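PDB 5XEM: cysteine synthase from Fusobacterium nucleatum subsp. nucleatum strain ATCC 25586, which probably makes L-cysteine and acetate from O-acetyl-L-serine and hydrogen sulfide with pyridoxal 5'-phosphate, and also produces hydrogen sulfide from L-cysteine. Local coordinates for residues 23-28 and 277-282; 172-177 and 288-293; 250-255 and 267-272. One frame throughout, in Å; residues are numbered along the deposited sequence.

Interaction 1: 23-28 and 277-282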
# COMPACT_ATOMS: atom_id res chain seq x y z
N ASN A 23 -13.90 -14.51 5.24
CA ASN A 23 -13.97 -15.99 5.32
C ASN A 23 -13.78 -16.57 6.69
O ASN A 23 -14.26 -17.66 6.96
CB ASN A 23 -12.90 -16.64 4.45
CG ASN A 23 -12.94 -16.16 3.04
OD1 ASN A 23 -13.92 -16.38 2.34
ND2 ASN A 23 -11.85 -15.50 2.61
N ASN A 24 -13.02 -15.89 7.54
CA ASN A 24 -12.61 -16.47 8.79
C ASN A 24 -13.40 -15.91 9.94
O ASN A 24 -13.79 -16.67 10.83
CB ASN A 24 -11.10 -16.32 8.95
CG ASN A 24 -10.33 -17.03 7.84
OD1 ASN A 24 -9.27 -16.56 7.39
ND2 ASN A 24 -10.85 -18.18 7.41
N ILE A 25 -13.72 -14.62 9.90
CA ILE A 25 -14.49 -13.98 10.95
C ILE A 25 -15.95 -14.35 10.79
O ILE A 25 -16.48 -14.34 9.68
CB ILE A 25 -14.35 -12.45 10.87
CG1 ILE A 25 -12.90 -12.03 11.12
CG2 ILE A 25 -15.25 -11.75 11.87
CD1 ILE A 25 -12.67 -10.55 10.88
N ASP A 26 -16.63 -14.66 11.90
CA ASP A 26 -18.05 -15.04 11.81
C ASP A 26 -18.85 -13.85 11.33
O ASP A 26 -18.78 -12.80 11.94
CB ASP A 26 -18.58 -15.50 13.17
CG ASP A 26 -19.98 -16.12 13.08
OD1 ASP A 26 -20.51 -16.24 11.95
OD2 ASP A 26 -20.54 -16.48 14.13
N THR A 27 -19.62 -14.02 10.26
CA THR A 27 -20.44 -12.92 9.70
C THR A 27 -21.96 -13.20 9.79
O THR A 27 -22.79 -12.55 9.13
CB THR A 27 -19.97 -12.56 8.26
OG1 THR A 27 -20.17 -13.66 7.36
CG2 THR A 27 -18.46 -12.18 8.27
N PHE A 28 -22.30 -14.16 10.66
CA PHE A 28 -23.68 -14.42 11.10
C PHE A 28 -24.62 -14.77 9.97
O PHE A 28 -25.75 -14.26 9.91
CB PHE A 28 -24.20 -13.24 11.92
CG PHE A 28 -23.25 -12.80 12.99
CD1 PHE A 28 -22.97 -13.63 14.06
CD2 PHE A 28 -22.58 -11.58 12.90
CE1 PHE A 28 -22.06 -13.25 15.04
CE2 PHE A 28 -21.68 -11.19 13.87
CZ PHE A 28 -21.41 -12.02 14.94
N ALA A 277 -19.49 -1.94 12.64
CA ALA A 277 -20.88 -1.52 12.45
C ALA A 277 -21.59 -2.49 11.51
O ALA A 277 -22.78 -2.81 11.70
CB ALA A 277 -20.94 -0.11 11.91
N ALA A 278 -20.88 -2.96 10.49
CA ALA A 278 -21.44 -3.93 9.55
C ALA A 278 -21.71 -5.27 10.19
O ALA A 278 -22.70 -5.93 9.85
CB ALA A 278 -20.55 -4.13 8.33
N LEU A 279 -20.80 -5.69 11.06
CA LEU A 279 -20.97 -6.95 11.78
C LEU A 279 -22.15 -6.86 12.72
O LEU A 279 -22.89 -7.81 12.84
CB LEU A 279 -19.74 -7.29 12.59
CG LEU A 279 -18.66 -8.10 11.92
CD1 LEU A 279 -17.62 -8.53 12.97
CD2 LEU A 279 -19.22 -9.35 11.26
N ASP A 280 -22.31 -5.73 13.41
CA ASP A 280 -23.47 -5.52 14.28
C ASP A 280 -24.76 -5.56 13.49
O ASP A 280 -25.73 -6.19 13.92
CB ASP A 280 -23.39 -4.17 14.99
CG ASP A 280 -22.34 -4.11 16.04
OD1 ASP A 280 -21.77 -5.17 16.38
OD2 ASP A 280 -22.07 -3.00 16.53
N TYR A 281 -24.76 -4.91 12.33
CA TYR A 281 -25.91 -4.94 11.43
C TYR A 281 -26.20 -6.36 10.98
O TYR A 281 -27.36 -6.81 11.03
CB TYR A 281 -25.71 -4.01 10.24
CG TYR A 281 -26.91 -4.03 9.31
CD1 TYR A 281 -27.99 -3.20 9.54
CD2 TYR A 281 -26.96 -4.91 8.23
CE1 TYR A 281 -29.11 -3.23 8.70
CE2 TYR A 281 -28.07 -4.95 7.39
CZ TYR A 281 -29.14 -4.11 7.64
OH TYR A 281 -30.22 -4.14 6.80
N SER A 282 -25.17 -7.08 10.56
CA SER A 282 -25.34 -8.44 10.06
C SER A 282 -25.84 -9.40 11.15
O SER A 282 -26.72 -10.23 10.89
CB SER A 282 -24.05 -8.95 9.45
OG SER A 282 -24.23 -10.23 8.88
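The loop between strands 19-21 and 31-36, tightened by an Asx turn at D26, lies against one side of helix 269-284 at the edge of this fold type II PLP enzyme. S282 holds OG anti to its backbone N (chi1 -176°), which swings the hydroxyl out of the helix toward the loop. From there it donates to the backbone carbonyl of T27, with S282 OG 2.7 Å from T27 O. The donor stands above the carbonyl plane, 32° out of it. The same S282 hydroxyl also meets N30, while T27 OG1 is bonded to N30 O, so the polar ends of both residues converge on one loop residue. Within the loop the Asx turn is closed by F28 N donating to D26 OD1 at 3.0 Å, a nearly straight bond (164°) that reaches the oxygen from above the carboxylate plane. The apolar contacts centre on the two methyls of L279. Its CD1 meets I25 CG2 at 4.1 Å, the two side chains crossing at about a right angle; I25 also packs on helix 249-263, so it bridges two helices. L279 CD2 works on the other neighbours: it lies 3.5 Å from D26 O and 4.2 Å from T27 CG2. It also meets the F28 ring at CE2, 4.0 Å away, again with the side chains crossing steeply. F28, with its CG anti to the carbonyl carbon, brings CE2 close to L279 and also borders a bound 2-(2-methoxyethoxy)ethanol, probably from the crystallisation liquor. Backbone oxygens flank the ring on two fronts: L279 O approaches CE2 of F28 obliquely at 3.7 Å, and D26 O stands 3.8 Å above one face of the F28 ring, offset toward its rim.

Interaction 2: 172-177 and 288-293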
# COMPACT_ATOMS: atom_id res chain seq x y z
N VAL A 172 -26.38 -6.76 -4.69
CA VAL A 172 -25.95 -6.08 -3.47
C VAL A 172 -27.17 -5.70 -2.66
O VAL A 172 -28.06 -4.98 -3.16
CB VAL A 172 -25.14 -4.82 -3.80
CG1 VAL A 172 -24.41 -4.31 -2.55
CG2 VAL A 172 -24.15 -5.11 -4.91
N ASP A 173 -27.21 -6.18 -1.42
CA ASP A 173 -28.33 -5.92 -0.50
C ASP A 173 -28.10 -4.78 0.46
O ASP A 173 -29.04 -4.06 0.79
CB ASP A 173 -28.62 -7.19 0.30
CG ASP A 173 -29.03 -8.33 -0.59
OD1 ASP A 173 -30.00 -8.14 -1.35
OD2 ASP A 173 -28.35 -9.37 -0.57
N VAL A 174 -26.85 -4.61 0.91
CA VAL A 174 -26.54 -3.60 1.91
C VAL A 174 -25.15 -2.96 1.60
O VAL A 174 -24.26 -3.64 1.16
CB VAL A 174 -26.52 -4.23 3.31
CG1 VAL A 174 -26.24 -3.15 4.36
CG2 VAL A 174 -27.85 -4.94 3.64
N PHE A 175 -25.02 -1.66 1.80
CA PHE A 175 -23.76 -0.94 1.64
C PHE A 175 -23.57 -0.15 2.92
O PHE A 175 -24.50 0.55 3.36
CB PHE A 175 -23.83 -0.01 0.42
CG PHE A 175 -22.67 0.95 0.31
CD1 PHE A 175 -21.39 0.49 0.05
CD2 PHE A 175 -22.88 2.33 0.43
CE1 PHE A 175 -20.31 1.36 -0.05
CE2 PHE A 175 -21.81 3.21 0.32
CZ PHE A 175 -20.53 2.72 0.09
N ILE A 176 -22.40 -0.26 3.56
CA ILE A 176 -22.13 0.40 4.82
C ILE A 176 -20.81 1.12 4.64
O ILE A 176 -19.84 0.51 4.18
CB ILE A 176 -22.09 -0.60 6.02
CG1 ILE A 176 -23.51 -1.17 6.24
CG2 ILE A 176 -21.59 0.10 7.28
CD1 ILE A 176 -23.62 -2.35 7.17
N CYS A 177 -20.79 2.42 4.98
CA CYS A 177 -19.65 3.28 4.71
C CYS A 177 -19.42 4.29 5.83
O CYS A 177 -20.37 4.92 6.33
CB CYS A 177 -19.89 4.02 3.39
SG CYS A 177 -18.47 4.92 2.74
N LYS A 288 -29.86 -14.21 6.70
CA LYS A 288 -30.77 -13.84 5.63
C LYS A 288 -30.07 -13.92 4.28
O LYS A 288 -30.65 -13.53 3.27
CB LYS A 288 -31.29 -12.42 5.83
CG LYS A 288 -32.15 -12.22 7.06
CD LYS A 288 -32.64 -10.79 7.11
CE LYS A 288 -33.56 -10.53 8.30
NZ LYS A 288 -32.90 -10.87 9.60
N GLY A 289 -28.83 -14.41 4.26
CA GLY A 289 -28.00 -14.46 3.05
C GLY A 289 -27.75 -13.12 2.35
O GLY A 289 -27.54 -13.08 1.14
N LEU A 290 -27.76 -12.03 3.11
CA LEU A 290 -27.58 -10.69 2.54
C LEU A 290 -26.16 -10.53 2.00
O LEU A 290 -25.21 -11.10 2.53
CB LEU A 290 -27.82 -9.60 3.59
CG LEU A 290 -29.16 -9.60 4.32
CD1 LEU A 290 -29.12 -8.64 5.50
CD2 LEU A 290 -30.29 -9.26 3.36
N LYS A 291 -26.02 -9.79 0.91
CA LYS A 291 -24.70 -9.45 0.38
C LYS A 291 -24.43 -8.04 0.86
O LYS A 291 -25.15 -7.08 0.48
CB LYS A 291 -24.68 -9.57 -1.13
CG LYS A 291 -24.78 -11.02 -1.61
CD LYS A 291 -24.33 -11.15 -3.06
CE LYS A 291 -24.62 -12.53 -3.64
NZ LYS A 291 -23.51 -13.50 -3.45
N ILE A 292 -23.45 -7.92 1.74
CA ILE A 292 -23.18 -6.67 2.45
C ILE A 292 -21.82 -6.18 1.99
O ILE A 292 -20.85 -6.93 2.07
CB ILE A 292 -23.16 -6.87 3.98
CG1 ILE A 292 -24.47 -7.50 4.47
CG2 ILE A 292 -22.89 -5.53 4.68
CD1 ILE A 292 -24.57 -7.60 5.99
N VAL A 293 -21.76 -4.95 1.49
CA VAL A 293 -20.47 -4.36 1.07
C VAL A 293 -20.07 -3.29 2.07
O VAL A 293 -20.89 -2.42 2.43
CB VAL A 293 -20.53 -3.75 -0.34
CG1 VAL A 293 -19.19 -3.07 -0.68
CG2 VAL A 293 -20.84 -4.83 -1.38
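V172, still ahead of strand 174-178, sends CG1, anti to its backbone N, obliquely across to V293 CG2 at 3.8 Å. D173 makes the entry to the strand pair with both backbone and side chain. Its carboxylate reaches the start of strand 291-296, where K291 N donates to the anti lone pair of D173 OD2 at 2.8 Å. In return K291 O takes two amides in its carbonyl plane, D173 N at 2.9 Å and V174 N at 3.0 Å, so K291 is held through its N-H and its C=O, which belong to successive peptides. The ammonium of K291 leads elsewhere, to a salt bridge with E31. V174 then pairs with I292: its carbonyl receives V293 N in an almost straight bond (173°), and its CB runs side by side with I292 CG1. F175 turns to the other face, its CA making a CH...O contact with V293 O at 3.3 Å while its ring packs on helix 183-195. At I176 the backbone N meets V293 O at 2.9 Å, nearly along the C=O axis, and CD1 reaches I292 CG2 at 4.1 Å. These two parallel strands, 22° apart in direction and covered by helix 269-284 on the V174, I176 and I292 face and by helix 183-195 on the other, are neighbours in the mixed six-stranded sheet of an alpha/beta domain, as in fold type II PLP enzymes.

Interaction 3: 250-255 and 267-272. With CA (calcium ion), chain J; PLP (pyridoxal-5'-phosphate), chain D.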
# COMPACT_ATOMS: atom_id res chain seq x y z
N ASP A 250 -12.88 2.01 21.05
CA ASP A 250 -12.23 0.74 21.41
C ASP A 250 -12.62 -0.38 20.47
O ASP A 250 -11.77 -1.17 20.05
CB ASP A 250 -12.42 0.37 22.93
CG ASP A 250 -13.91 0.30 23.41
OD1 ASP A 250 -14.85 0.61 22.62
OD2 ASP A 250 -14.14 -0.06 24.59
N ASP A 251 -13.89 -0.46 20.11
CA ASP A 251 -14.38 -1.49 19.20
C ASP A 251 -13.77 -1.35 17.79
O ASP A 251 -13.47 -2.37 17.14
CB ASP A 251 -15.90 -1.44 19.10
CG ASP A 251 -16.60 -1.80 20.40
OD1 ASP A 251 -15.98 -2.53 21.22
OD2 ASP A 251 -17.75 -1.35 20.60
N ALA A 252 -13.57 -0.11 17.34
CA ALA A 252 -12.94 0.14 16.04
C ALA A 252 -11.50 -0.41 16.01
O ALA A 252 -11.12 -1.07 15.05
CB ALA A 252 -12.96 1.63 15.68
N PHE A 253 -10.72 -0.13 17.05
CA PHE A 253 -9.36 -0.64 17.15
C PHE A 253 -9.37 -2.17 17.25
O PHE A 253 -8.58 -2.85 16.59
CB PHE A 253 -8.63 -0.02 18.35
CG PHE A 253 -8.08 1.35 18.07
CD1 PHE A 253 -6.90 1.50 17.36
CD2 PHE A 253 -8.76 2.48 18.46
CE1 PHE A 253 -6.40 2.77 17.07
CE2 PHE A 253 -8.26 3.74 18.19
CZ PHE A 253 -7.09 3.89 17.50
N GLU A 254 -10.28 -2.70 18.05
CA GLU A 254 -10.37 -4.15 18.21
C GLU A 254 -10.64 -4.85 16.86
O GLU A 254 -10.01 -5.87 16.53
CB GLU A 254 -11.45 -4.50 19.25
CG GLU A 254 -11.59 -6.00 19.48
CD GLU A 254 -12.47 -6.37 20.68
OE1 GLU A 254 -12.57 -5.56 21.64
OE2 GLU A 254 -13.03 -7.48 20.66
N MET A 255 -11.56 -4.30 16.08
CA MET A 255 -11.95 -4.88 14.82
C MET A 255 -10.87 -4.66 13.74
O MET A 255 -10.68 -5.52 12.90
CB MET A 255 -13.31 -4.34 14.37
CG MET A 255 -14.01 -5.16 13.32
SD MET A 255 -14.13 -6.95 13.65
CE MET A 255 -14.40 -6.96 15.43
N GLY A 267 -6.41 -2.70 7.32
CA GLY A 267 -7.16 -1.50 7.03
C GLY A 267 -6.94 -0.49 8.13
O GLY A 267 -6.42 -0.81 9.20
N GLY A 268 -7.38 0.73 7.89
CA GLY A 268 -7.24 1.76 8.90
C GLY A 268 -8.27 1.64 10.02
O GLY A 268 -9.10 0.73 10.04
N ILE A 269 -8.24 2.61 10.92
CA ILE A 269 -9.11 2.62 12.09
C ILE A 269 -10.55 2.72 11.65
O ILE A 269 -11.43 2.04 12.19
CB ILE A 269 -8.76 3.75 13.08
CG1 ILE A 269 -7.28 3.72 13.50
CG2 ILE A 269 -9.64 3.64 14.33
CD1 ILE A 269 -6.72 5.06 14.01
N SER A 270 -10.81 3.57 10.66
CA SER A 270 -12.17 3.71 10.14
C SER A 270 -12.69 2.44 9.49
O SER A 270 -13.91 2.21 9.45
CB SER A 270 -12.32 4.92 9.20
OG SER A 270 -11.79 4.69 7.92
N THR A 271 -11.80 1.61 8.93
CA THR A 271 -12.21 0.32 8.39
C THR A 271 -12.66 -0.60 9.53
O THR A 271 -13.66 -1.30 9.38
CB THR A 271 -11.07 -0.37 7.60
OG1 THR A 271 -10.74 0.43 6.45
CG2 THR A 271 -11.46 -1.77 7.18
N GLY A 272 -11.94 -0.58 10.65
CA GLY A 272 -12.37 -1.31 11.84
C GLY A 272 -13.74 -0.84 12.32
O GLY A 272 -14.60 -1.65 12.64
CA CA J . -16.70 0.16 24.35
N1 PLP D . -11.85 7.00 6.71
C2 PLP D . -10.69 7.66 6.50
C2A PLP D . -9.36 6.98 6.83
C3 PLP D . -10.69 8.96 5.96
O3 PLP D . -9.51 9.59 5.74
C4 PLP D . -11.89 9.58 5.65
C4A PLP D . -11.94 10.99 5.07
C5 PLP D . -13.08 8.87 5.88
C6 PLP D . -13.01 7.58 6.41
C5A PLP D . -14.45 9.43 5.58
O4P PLP D . -14.65 9.50 4.12
P PLP D . -15.61 10.61 3.42
O1P PLP D . -15.80 10.26 2.05
O2P PLP D . -14.92 11.86 3.65
O3P PLP D . -16.84 10.59 4.25
O HOH W 1 -16.15 -2.52 23.94
O HOH W 2 -18.37 -0.65 23.00
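The ring of F253 and the branched side chain of I269 cross obliquely where helix 249-263 lies against the first turn of helix 269-284. I269 CG2, anti to its own backbone N, sits over one ring face as a CH-pi donor, 4.1 Å from the F253 centroid and 14° off the ring normal. The longer branch, with CG1 beside the backbone N, runs on to the far end of the ring, where CD1 of I269 meets CZ of F253 at 3.7 Å. F253 leaves its helix pointing away from the partner; chi1 of -81° brings the ring back over I269. A252 adds its CB against the same CG2 methyl. One turn along, the helices come together backbone to backbone, with no side chain on G272 to keep them apart. There G272 CA makes a CH...O contact with A252 O at 3.5 Å, and M255 CB, fixed by the helix backbone, lies 3.4 Å from G272 O.

Polar chemistry lies on the sides of the two helices turned away from each other. D250 grips a calcium ion with both carboxylate oxygens, OD1 and OD2 each 2.6 Å from the metal. D251 joins in the second shell: two metal-bound waters donate to its OD1 and OD2, so the carboxylate faces the ion without binding it. On the cofactor side S270 OG donates to PLP N1 at 2.6 Å. With S270 OG as donor, N1 acts as acceptor, consistent with an unprotonated pyridine nitrogen, as in fold type II enzymes; the nearby start of helix 269-284, with its positive dipole end, would probably disfavour protonation further.

How the interactions relate
Helix 269-284 ties all three contacts together. Its first turn gives S270 to PLP N1 in interaction 3, while its later turns meet the loop of interaction 1, whose centre lies about 14 Å from that of interaction 3. These two touch where L279 CD1 rests on M255 SD at 3.9 Å. The helix also covers the strands of interaction 2: A278 CA packs on I176 CD1 at 3.6 Å and S282 CB on I292 CD1 at 3.8 Å, with centres of interactions 1 and 2 about 11 Å apart. Interactions 2 and 3 do not touch, their nearest atoms about 7 Å apart. Interaction 2 approaches the cofactor through F175, whose side chain is about 9 Å from PLP.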